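Local atomic coordinates of alpha-L-rhamnosidase (Klebsiella oxytoca, PDB entry 4XHC), a protein that hydrolyses terminal alpha-L-rhamnosidic bonds, releasing L-rhamnose from glycosides, probably by the inverting mechanism of family GH78. Residues A69-P77 and E130-P138; R482-W493 and T533-L543. All blocks are in the same frame, centred on the assembly; numbering follows the deposited sequence.

Contact 1 of 2, residues A69-P77 and E130-P138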
loop_
_atom_site.group_PDB
_atom_site.type_symbol
_atom_site.label_atom_id
_atom_site.label_comp_id
_atom_site.label_asym_id
_atom_site.label_seq_id
_atom_site.Cartn_x
_atom_site.Cartn_y
_atom_site.Cartn_z
ATOM N N ALA A 69 27.125 -3.571 18.714
ATOM C CA ALA A 69 27.090 -2.801 17.472
ATOM C C ALA A 69 26.076 -1.658 17.561
ATOM O O ALA A 69 25.464 -1.437 18.615
ATOM C CB ALA A 69 26.771 -3.716 16.294
ATOM N N LEU A 70 25.904 -0.939 16.447
ATOM C CA LEU A 70 24.951 0.180 16.359
ATOM C C LEU A 70 23.508 -0.311 16.589
ATOM O O LEU A 70 22.862 -0.827 15.658
ATOM C CB LEU A 70 25.081 0.901 14.995
ATOM C CG LEU A 70 24.245 2.179 14.750
ATOM C CD1 LEU A 70 24.556 3.229 15.809
ATOM C CD2 LEU A 70 24.441 2.754 13.348
ATOM N N PHE A 71 23.031 -0.168 17.832
ATOM C CA PHE A 71 21.677 -0.574 18.230
ATOM C C PHE A 71 21.407 -2.053 17.976
ATOM O O PHE A 71 20.301 -2.426 17.578
ATOM C CB PHE A 71 20.609 0.265 17.514
ATOM C CG PHE A 71 20.798 1.751 17.661
ATOM C CD1 PHE A 71 20.836 2.342 18.920
ATOM C CD2 PHE A 71 20.929 2.565 16.540
ATOM C CE1 PHE A 71 21.013 3.706 19.056
ATOM C CE2 PHE A 71 21.109 3.932 16.675
ATOM C CZ PHE A 71 21.150 4.503 17.935
ATOM N N GLY A 72 22.422 -2.888 18.183
ATOM C CA GLY A 72 22.256 -4.341 18.158
ATOM C C GLY A 72 22.272 -5.067 16.820
ATOM O O GLY A 72 21.958 -6.257 16.778
ATOM N N TRP A 73 22.637 -4.387 15.733
ATOM C CA TRP A 73 22.616 -5.004 14.404
ATOM C C TRP A 73 23.827 -4.623 13.555
ATOM O O TRP A 73 24.184 -3.454 13.474
ATOM C CB TRP A 73 21.316 -4.638 13.679
ATOM C CG TRP A 73 20.092 -5.209 14.340
ATOM C CD1 TRP A 73 19.302 -4.589 15.257
ATOM C CD2 TRP A 73 19.533 -6.521 14.152
ATOM N NE1 TRP A 73 18.286 -5.425 15.654
ATOM C CE2 TRP A 73 18.408 -6.619 14.996
ATOM C CE3 TRP A 73 19.876 -7.625 13.356
ATOM C CZ2 TRP A 73 17.613 -7.778 15.060
ATOM C CZ3 TRP A 73 19.083 -8.783 13.425
ATOM C CH2 TRP A 73 17.965 -8.844 14.268
ATOM N N ARG A 74 24.437 -5.622 12.917
ATOM C CA ARG A 74 25.627 -5.443 12.080
ATOM C C ARG A 74 25.353 -5.879 10.642
ATOM O O ARG A 74 24.730 -6.913 10.413
ATOM C CB ARG A 74 26.786 -6.276 12.641
ATOM C CG ARG A 74 28.151 -6.004 12.006
ATOM C CD ARG A 74 29.220 -6.985 12.489
ATOM N NE ARG A 74 29.003 -8.333 11.940
ATOM C CZ ARG A 74 28.624 -9.416 12.628
ATOM N NH1 ARG A 74 28.414 -9.372 13.940
ATOM N NH2 ARG A 74 28.462 -10.569 11.989
ATOM N N ALA A 75 25.843 -5.095 9.682
ATOM C CA ALA A 75 25.722 -5.414 8.258
ATOM C C ALA A 75 26.954 -6.174 7.751
ATOM O O ALA A 75 28.082 -5.861 8.138
ATOM C CB ALA A 75 25.529 -4.141 7.447
ATOM N N GLU A 76 26.727 -7.179 6.898
ATOM C CA GLU A 76 27.800 -7.898 6.188
ATOM C C GLU A 76 27.470 -7.872 4.703
ATOM O O GLU A 76 26.383 -8.300 4.327
ATOM C CB GLU A 76 27.905 -9.358 6.650
ATOM C CG GLU A 76 28.373 -9.566 8.094
ATOM C CD GLU A 76 29.838 -9.203 8.333
ATOM O OE1 GLU A 76 30.671 -9.405 7.422
ATOM O OE2 GLU A 76 30.162 -8.723 9.445
ATOM N N PRO A 77 28.392 -7.358 3.856
ATOM C CA PRO A 77 28.138 -7.355 2.404
ATOM C C PRO A 77 28.079 -8.771 1.842
ATOM O O PRO A 77 28.922 -9.592 2.196
ATOM C CB PRO A 77 29.355 -6.614 1.824
ATOM C CG PRO A 77 29.948 -5.861 2.965
ATOM C CD PRO A 77 29.651 -6.666 4.197
ATOM N N GLU A 130 16.642 4.683 8.487
ATOM C CA GLU A 130 17.827 5.516 8.582
ATOM C C GLU A 130 18.979 4.725 9.207
ATOM O O GLU A 130 20.142 4.941 8.861
ATOM C CB GLU A 130 17.548 6.770 9.417
ATOM C CG GLU A 130 16.469 7.701 8.879
ATOM C CD GLU A 130 16.243 8.894 9.799
ATOM O OE1 GLU A 130 15.763 8.681 10.935
ATOM O OE2 GLU A 130 16.537 10.044 9.413
ATOM N N THR A 131 18.656 3.835 10.146
ATOM C CA THR A 131 19.632 2.885 10.697
ATOM C C THR A 131 19.295 1.460 10.275
ATOM O O THR A 131 18.178 1.177 9.851
ATOM C CB THR A 131 19.672 2.916 12.234
ATOM O OG1 THR A 131 18.388 2.545 12.778
ATOM C CG2 THR A 131 20.042 4.289 12.712
ATOM N N LEU A 132 20.257 0.557 10.407
ATOM C CA LEU A 132 20.008 -0.838 10.093
ATOM C C LEU A 132 18.921 -1.408 10.998
ATOM O O LEU A 132 18.085 -2.186 10.547
ATOM C CB LEU A 132 21.286 -1.659 10.225
ATOM C CG LEU A 132 21.197 -3.133 9.809
ATOM C CD1 LEU A 132 20.720 -3.273 8.370
ATOM C CD2 LEU A 132 22.542 -3.819 10.011
ATOM N N SER A 133 18.908 -1.006 12.262
ATOM C CA SER A 133 17.934 -1.549 13.208
ATOM C C SER A 133 16.473 -1.334 12.757
ATOM O O SER A 133 15.604 -2.134 13.089
ATOM C CB SER A 133 18.176 -1.007 14.638
ATOM O OG SER A 133 17.914 0.389 14.761
ATOM N N GLU A 134 16.207 -0.280 11.990
ATOM C CA GLU A 134 14.838 0.021 11.559
ATOM C C GLU A 134 14.268 -0.947 10.523
ATOM O O GLU A 134 13.049 -1.010 10.343
ATOM C CB GLU A 134 14.751 1.449 11.034
ATOM C CG GLU A 134 15.000 2.500 12.106
ATOM C CD GLU A 134 15.154 3.896 11.541
ATOM O OE1 GLU A 134 14.192 4.403 10.898
ATOM O OE2 GLU A 134 16.249 4.471 11.751
ATOM N N VAL A 135 15.128 -1.700 9.847
ATOM C CA VAL A 135 14.658 -2.735 8.931
ATOM C C VAL A 135 14.828 -4.161 9.492
ATOM O O VAL A 135 14.591 -5.141 8.786
ATOM C CB VAL A 135 15.322 -2.596 7.533
ATOM C CG1 VAL A 135 15.028 -1.219 6.942
ATOM C CG2 VAL A 135 16.830 -2.843 7.583
ATOM N N CYS A 136 15.231 -4.265 10.757
ATOM C CA CYS A 136 15.386 -5.557 11.440
ATOM C C CYS A 136 14.431 -5.759 12.606
ATOM O O CYS A 136 14.040 -6.876 12.890
ATOM C CB CYS A 136 16.803 -5.710 11.960
ATOM S SG CYS A 136 18.011 -5.501 10.649
ATOM N N GLU A 137 14.075 -4.684 13.299
ATOM C CA GLU A 137 13.109 -4.765 14.388
ATOM C C GLU A 137 11.716 -4.560 13.789
ATOM O O GLU A 137 11.522 -3.679 12.945
ATOM C CB GLU A 137 13.382 -3.699 15.451
ATOM C CG GLU A 137 14.842 -3.540 15.870
ATOM C CD GLU A 137 15.236 -4.336 17.092
ATOM O OE1 GLU A 137 14.611 -5.379 17.379
ATOM O OE2 GLU A 137 16.195 -3.905 17.768
ATOM N N PRO A 138 10.741 -5.383 14.212
ATOM C CA PRO A 138 9.408 -5.261 13.624
ATOM C C PRO A 138 8.671 -4.011 14.126
ATOM O O PRO A 138 8.685 -3.721 15.331
ATOM C CB PRO A 138 8.713 -6.551 14.076
ATOM C CG PRO A 138 9.366 -6.879 15.376
ATOM C CD PRO A 138 10.789 -6.413 15.271
#

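Contact 2 of 2, residues R482-W493 and T533-L543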
loop_
_atom_site.group_PDB
_atom_site.type_symbol
_atom_site.label_atom_id
_atom_site.label_comp_id
_atom_site.label_asym_id
_atom_site.label_seq_id
_atom_site.Cartn_x
_atom_site.Cartn_y
_atom_site.Cartn_z
ATOM N N ARG A 482 38.166 27.861 25.392
ATOM C CA ARG A 482 38.208 27.448 23.988
ATOM C C ARG A 482 38.693 26.002 23.813
ATOM O O ARG A 482 38.083 25.224 23.081
ATOM C CB ARG A 482 39.094 28.423 23.205
ATOM C CG ARG A 482 39.094 28.265 21.686
ATOM C CD ARG A 482 40.309 28.967 21.072
ATOM N NE ARG A 482 40.567 28.534 19.699
ATOM C CZ ARG A 482 39.907 28.974 18.626
ATOM N NH1 ARG A 482 38.934 29.882 18.740
ATOM N NH2 ARG A 482 40.214 28.500 17.423
ATOM N N ASP A 483 39.785 25.639 24.478
ATOM C CA ASP A 483 40.302 24.269 24.411
ATOM C C ASP A 483 39.280 23.244 24.928
ATOM O O ASP A 483 39.157 22.149 24.373
ATOM C CB ASP A 483 41.614 24.153 25.195
ATOM C CG ASP A 483 42.781 24.857 24.503
ATOM O OD1 ASP A 483 42.885 24.791 23.256
ATOM O OD2 ASP A 483 43.611 25.465 25.211
ATOM N N GLU A 484 38.550 23.618 25.977
ATOM C CA GLU A 484 37.518 22.763 26.569
ATOM C C GLU A 484 36.337 22.570 25.608
ATOM O O GLU A 484 35.725 21.509 25.583
ATOM C CB GLU A 484 37.017 23.346 27.902
ATOM C CG GLU A 484 38.019 23.314 29.065
ATOM C CD GLU A 484 39.182 24.318 28.960
ATOM O OE1 GLU A 484 39.191 25.199 28.055
ATOM O OE2 GLU A 484 40.103 24.222 29.803
ATOM N N ALA A 485 36.016 23.604 24.831
ATOM C CA ALA A 485 34.954 23.527 23.818
ATOM C C ALA A 485 35.321 22.616 22.648
ATOM O O ALA A 485 34.465 21.916 22.113
ATOM C CB ALA A 485 34.618 24.914 23.295
ATOM N N ILE A 486 36.584 22.649 22.238
ATOM C CA ILE A 486 37.062 21.760 21.187
ATOM C C ILE A 486 36.988 20.313 21.657
ATOM O O ILE A 486 36.422 19.474 20.967
ATOM C CB ILE A 486 38.504 22.102 20.743
ATOM C CG1 ILE A 486 38.525 23.440 19.991
ATOM C CG2 ILE A 486 39.081 21.000 19.855
ATOM C CD1 ILE A 486 39.898 24.080 19.900
ATOM N N ALA A 487 37.540 20.030 22.832
ATOM C CA ALA A 487 37.512 18.672 23.391
ATOM C C ALA A 487 36.087 18.118 23.530
ATOM O O ALA A 487 35.864 16.913 23.360
ATOM C CB ALA A 487 38.223 18.640 24.735
ATOM N N GLN A 488 35.137 19.004 23.823
ATOM C CA GLN A 488 33.734 18.622 24.008
ATOM C C GLN A 488 32.985 18.339 22.722
ATOM O O GLN A 488 32.090 17.494 22.704
ATOM C CB GLN A 488 32.977 19.702 24.790
ATOM C CG GLN A 488 33.048 19.513 26.293
ATOM C CD GLN A 488 32.461 18.191 26.722
ATOM O OE1 GLN A 488 33.004 17.534 27.608
ATOM N NE2 GLN A 488 31.355 17.785 26.085
ATOM N N ILE A 489 33.318 19.066 21.663
ATOM C CA ILE A 489 32.766 18.769 20.348
ATOM C C ILE A 489 33.246 17.383 19.904
ATOM O O ILE A 489 32.460 16.561 19.453
ATOM C CB ILE A 489 33.161 19.846 19.318
ATOM C CG1 ILE A 489 32.392 21.134 19.607
ATOM C CG2 ILE A 489 32.882 19.369 17.893
ATOM C CD1 ILE A 489 32.973 22.361 18.947
ATOM N N LYS A 490 34.537 17.130 20.075
ATOM C CA LYS A 490 35.135 15.854 19.709
ATOM C C LYS A 490 34.598 14.663 20.505
ATOM O O LYS A 490 34.368 13.593 19.943
ATOM C CB LYS A 490 36.645 15.917 19.898
ATOM C CG LYS A 490 37.359 16.827 18.921
ATOM C CD LYS A 490 38.853 16.766 19.164
ATOM C CE LYS A 490 39.622 17.462 18.068
ATOM N NZ LYS A 490 41.035 17.626 18.489
ATOM N N ALA A 491 34.422 14.838 21.812
ATOM C CA ALA A 491 33.967 13.744 22.672
ATOM C C ALA A 491 32.526 13.346 22.363
ATOM O O ALA A 491 32.212 12.161 22.281
ATOM C CB ALA A 491 34.092 14.139 24.131
ATOM N N TYR A 492 31.660 14.338 22.182
ATOM C CA TYR A 492 30.233 14.097 21.974
ATOM C C TYR A 492 29.889 13.780 20.509
ATOM O O TYR A 492 29.487 12.665 20.202
ATOM C CB TYR A 492 29.439 15.299 22.477
ATOM C CG TYR A 492 27.937 15.143 22.457
ATOM C CD1 TYR A 492 27.292 14.304 23.345
ATOM C CD2 TYR A 492 27.159 15.877 21.566
ATOM C CE1 TYR A 492 25.914 14.179 23.332
ATOM C CE2 TYR A 492 25.780 15.760 21.548
ATOM C CZ TYR A 492 25.162 14.909 22.429
ATOM O OH TYR A 492 23.789 14.821 22.396
ATOM N N TRP A 493 30.053 14.744 19.606
ATOM C CA TRP A 493 29.751 14.514 18.186
ATOM C C TRP A 493 30.699 13.501 17.535
ATOM O O TRP A 493 30.292 12.759 16.647
ATOM C CB TRP A 493 29.779 15.818 17.404
ATOM C CG TRP A 493 28.560 16.685 17.588
ATOM C CD1 TRP A 493 27.442 16.680 16.825
ATOM C CD2 TRP A 493 28.365 17.701 18.572
ATOM N NE1 TRP A 493 26.552 17.613 17.277
ATOM C CE2 TRP A 493 27.100 18.263 18.344
ATOM C CE3 TRP A 493 29.146 18.197 19.624
ATOM C CZ2 TRP A 493 26.588 19.293 19.125
ATOM C CZ3 TRP A 493 28.634 19.217 20.411
ATOM C CH2 TRP A 493 27.365 19.749 20.159
ATOM N N THR A 533 25.357 21.973 14.480
ATOM C CA THR A 533 26.012 23.246 14.761
ATOM C C THR A 533 27.536 23.193 14.834
ATOM O O THR A 533 28.184 24.226 14.667
ATOM C CB THR A 533 25.485 23.881 16.051
ATOM O OG1 THR A 533 25.381 22.885 17.070
ATOM C CG2 THR A 533 24.128 24.499 15.809
ATOM N N PRO A 534 28.127 22.013 15.082
ATOM C CA PRO A 534 29.587 21.978 15.018
ATOM C C PRO A 534 30.182 22.593 13.745
ATOM O O PRO A 534 31.266 23.181 13.792
ATOM C CB PRO A 534 29.888 20.491 15.092
ATOM C CG PRO A 534 28.824 19.978 16.001
ATOM C CD PRO A 534 27.589 20.781 15.686
ATOM N N ALA A 535 29.483 22.467 12.623
ATOM C CA ALA A 535 29.900 23.148 11.405
ATOM C C ALA A 535 30.038 24.666 11.623
ATOM O O ALA A 535 31.007 25.278 11.166
ATOM C CB ALA A 535 28.924 22.853 10.276
ATOM N N TRP A 536 29.081 25.260 12.339
ATOM C CA TRP A 536 29.128 26.692 12.654
ATOM C C TRP A 536 30.286 27.018 13.595
ATOM O O TRP A 536 31.084 27.903 13.307
ATOM C CB TRP A 536 27.802 27.171 13.259
ATOM C CG TRP A 536 27.756 28.654 13.538
ATOM C CD1 TRP A 536 27.689 29.662 12.619
ATOM C CD2 TRP A 536 27.768 29.285 14.817
ATOM N NE1 TRP A 536 27.668 30.883 13.246
ATOM C CE2 TRP A 536 27.710 30.677 14.599
ATOM C CE3 TRP A 536 27.819 28.810 16.128
ATOM C CZ2 TRP A 536 27.706 31.598 15.644
ATOM C CZ3 TRP A 536 27.809 29.732 17.170
ATOM C CH2 TRP A 536 27.755 31.109 16.918
ATOM N N PHE A 537 30.379 26.297 14.709
ATOM C CA PHE A 537 31.475 26.500 15.660
ATOM C C PHE A 537 32.837 26.375 14.975
ATOM O O PHE A 537 33.730 27.203 15.179
ATOM C CB PHE A 537 31.403 25.494 16.814
ATOM C CG PHE A 537 30.248 25.714 17.748
ATOM C CD1 PHE A 537 30.096 26.923 18.417
ATOM C CD2 PHE A 537 29.326 24.702 17.986
ATOM C CE1 PHE A 537 29.035 27.124 19.285
ATOM C CE2 PHE A 537 28.264 24.894 18.853
ATOM C CZ PHE A 537 28.119 26.105 19.504
ATOM N N ILE A 538 32.991 25.335 14.166
ATOM C CA ILE A 538 34.270 25.052 13.541
ATOM C C ILE A 538 34.630 26.163 12.558
ATOM O O ILE A 538 35.754 26.660 12.572
ATOM C CB ILE A 538 34.273 23.655 12.882
ATOM C CG1 ILE A 538 34.280 22.582 13.976
ATOM C CG2 ILE A 538 35.488 23.465 11.981
ATOM C CD1 ILE A 538 33.810 21.227 13.508
ATOM N N ARG A 539 33.663 26.572 11.742
ATOM C CA ARG A 539 33.900 27.590 10.715
ATOM C C ARG A 539 33.965 29.012 11.269
ATOM O O ARG A 539 34.867 29.763 10.929
ATOM C CB ARG A 539 32.835 27.503 9.620
ATOM C CG ARG A 539 32.961 26.262 8.753
ATOM C CD ARG A 539 31.651 25.908 8.076
ATOM N NE ARG A 539 31.734 24.615 7.399
ATOM C CZ ARG A 539 31.853 24.442 6.086
ATOM N NH1 ARG A 539 31.896 25.474 5.252
ATOM N NH2 ARG A 539 31.916 23.214 5.597
ATOM N N GLN A 540 33.017 29.373 12.124
ATOM C CA GLN A 540 32.931 30.728 12.673
ATOM C C GLN A 540 34.070 31.054 13.636
ATOM O O GLN A 540 34.545 32.179 13.645
ATOM C CB GLN A 540 31.586 30.924 13.390
ATOM C CG GLN A 540 31.275 32.355 13.809
ATOM C CD GLN A 540 31.101 33.287 12.638
ATOM O OE1 GLN A 540 30.702 32.883 11.550
ATOM N NE2 GLN A 540 31.392 34.548 12.857
ATOM N N TYR A 541 34.493 30.087 14.452
ATOM C CA TYR A 541 35.566 30.315 15.435
ATOM C C TYR A 541 36.928 29.794 14.985
ATOM O O TYR A 541 37.911 29.890 15.723
ATOM C CB TYR A 541 35.189 29.713 16.786
ATOM C CG TYR A 541 34.005 30.401 17.415
ATOM C CD1 TYR A 541 32.710 30.060 17.049
ATOM C CD2 TYR A 541 34.174 31.409 18.368
ATOM C CE1 TYR A 541 31.614 30.685 17.619
ATOM C CE2 TYR A 541 33.085 32.039 18.942
ATOM C CZ TYR A 541 31.809 31.667 18.559
ATOM O OH TYR A 541 30.712 32.269 19.103
ATOM N N GLY A 542 36.981 29.248 13.774
ATOM C CA GLY A 542 38.234 28.777 13.195
ATOM C C GLY A 542 38.915 27.740 14.066
ATOM O O GLY A 542 40.112 27.826 14.316
ATOM N N LEU A 543 38.150 26.755 14.519
ATOM C CA LEU A 543 38.693 25.703 15.370
ATOM C C LEU A 543 39.575 24.732 14.563
ATOM O O LEU A 543 39.456 24.595 13.331
ATOM C CB LEU A 543 37.555 24.946 16.069
ATOM C CG LEU A 543 36.536 25.776 16.861
ATOM C CD1 LEU A 543 35.548 24.874 17.582
ATOM C CD2 LEU A 543 37.233 26.687 17.856
ATOM O OXT LEU A 543 40.441 24.058 15.132
#

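Contact 1 of 2, residues A69-P77 and E130-P138
In the beta-sheet domain of this GH78 enzyme, Trp73 on the edge strand 73-79 packs against Cys136 and Leu132 in the loop after strand 122-129. The indole is the centre of the contact. CB of Cys136 sits over one face of it, 3.6 Å from the centroid of the six-membered ring, 13° off the ring normal. This is a CH-pi contact. SG of Cys136 lies over the same ring and adds a sulfur-aromatic contact, with the sulfur 4.2 Å from that centroid. With CG of Trp73 beside the backbone N and anti to the carbonyl carbon (chi1 -65°), the ring reaches out from the strand to the loop. Its N-H then points at Glu137, whose chain bends at chi2. The hydrogen bond from Trp73 NE1 to Glu137 OE2 is weak, at 3.3 Å. The oxygen lies at the indole edge, and the carboxylate plane stands 82° from the ring. Lys521 makes a long, weak ion pair with the same oxygen.

Leu132 presses one methyl, CD2, along the strand. Leu132 CD2 lies 4.0 Å from Trp73 CB and 3.9 Å from Ala75 CB. At the start of the loop, Thr131 brings CG2 to the edge of the Phe71 ring, 4.1 Å from CE2. The hydroxyls of Thr131 and Ser133 are hydrogen-bonded, OG1 to OG 3.0 Å. Thr131 N also donates to Glu134 OE2, from above the carboxylate plane. Glu134 in turn forms a salt bridge with Lys240. Strand 73-79 pairs with strand 59-65, and Ala63 there touches both Trp73 and Cys136. This is a helix-like turn packed by an aromatic side chain onto the outermost strand of an antiparallel beta-sheet.

Contact 2 of 2, residues R482-W493 and T533-L543
Trp493 and Pro534 make the tight end of this contact between helix 482-498 and helix 534-540. CG of the proline lies over the indole face, 3.3 Å from the centroid of the five-membered ring and 8° off its normal. It is a CH-pi contact, with the two side chains crossing at about a right angle. CD2 of Tyr492 covers the opposite face, near the rim, so the indole is held between two residues. Trp493 NE1 donates to Ser531 O, and together with the packing on both faces this limits the ring's rotation.

One turn back, buried Ile489 fills the middle. Ile489 CD1 meets Phe537 CB at 4.1 Å and Leu543 CD1 at 3.8 Å. The branch that reaches them, CG1, is anti to the carbonyl carbon (chi1 -72°). Ile486 CG1 also touches this leucine, 4.1 Å from Leu543 CD1.

The other end is polar and solvent-exposed. The extended chain of Arg482 carries its guanidinium to the C-terminal tail. Arg482 NH1 and NH2 both donate to Tyr541 O, each at 3.2 Å, and this oxygen lies in the guanidinium plane. A weak third bond runs from NH2 to Gly542 O. CD2 of Leu543 lies over one guanidinium face, offset toward the rim. Gly542, with positive phi, is the first residue to leave the helical conformation. The tail then folds back, and Leu543 N bonds to Ile538 O.

The axes of 482-493 and 534-540 come within 11.7 Å and run roughly antiparallel, at 147°. Helix 466-478 touches Phe537 and Tyr492. Helices 214-230 and 247-259 pack against helix 534-540 through Pro534, Ala535 and Trp536, within the helical glycosidase domain.

Overall arrangement
Contact 1 lies in the N-terminal beta domain and contact 2 in the helical glycosidase domain. Both segments of contact 1 come earlier in the sequence than either segment of contact 2. Their centres are about 30 Å apart and their nearest atoms about 11 Å, without touching. They share no sheet or helix. The chain between 482-493 and 533-543 nevertheless reaches contact 1, where Asp514, Lys521 and Tyr526 meet its residues. This same region supplies Glu506, Tyr518, His528 and Trp530 to the rhamnose pocket. Contact 1 therefore lies where the beta domain meets loops of the catalytic domain, and contact 2 joins the helices that flank those loops.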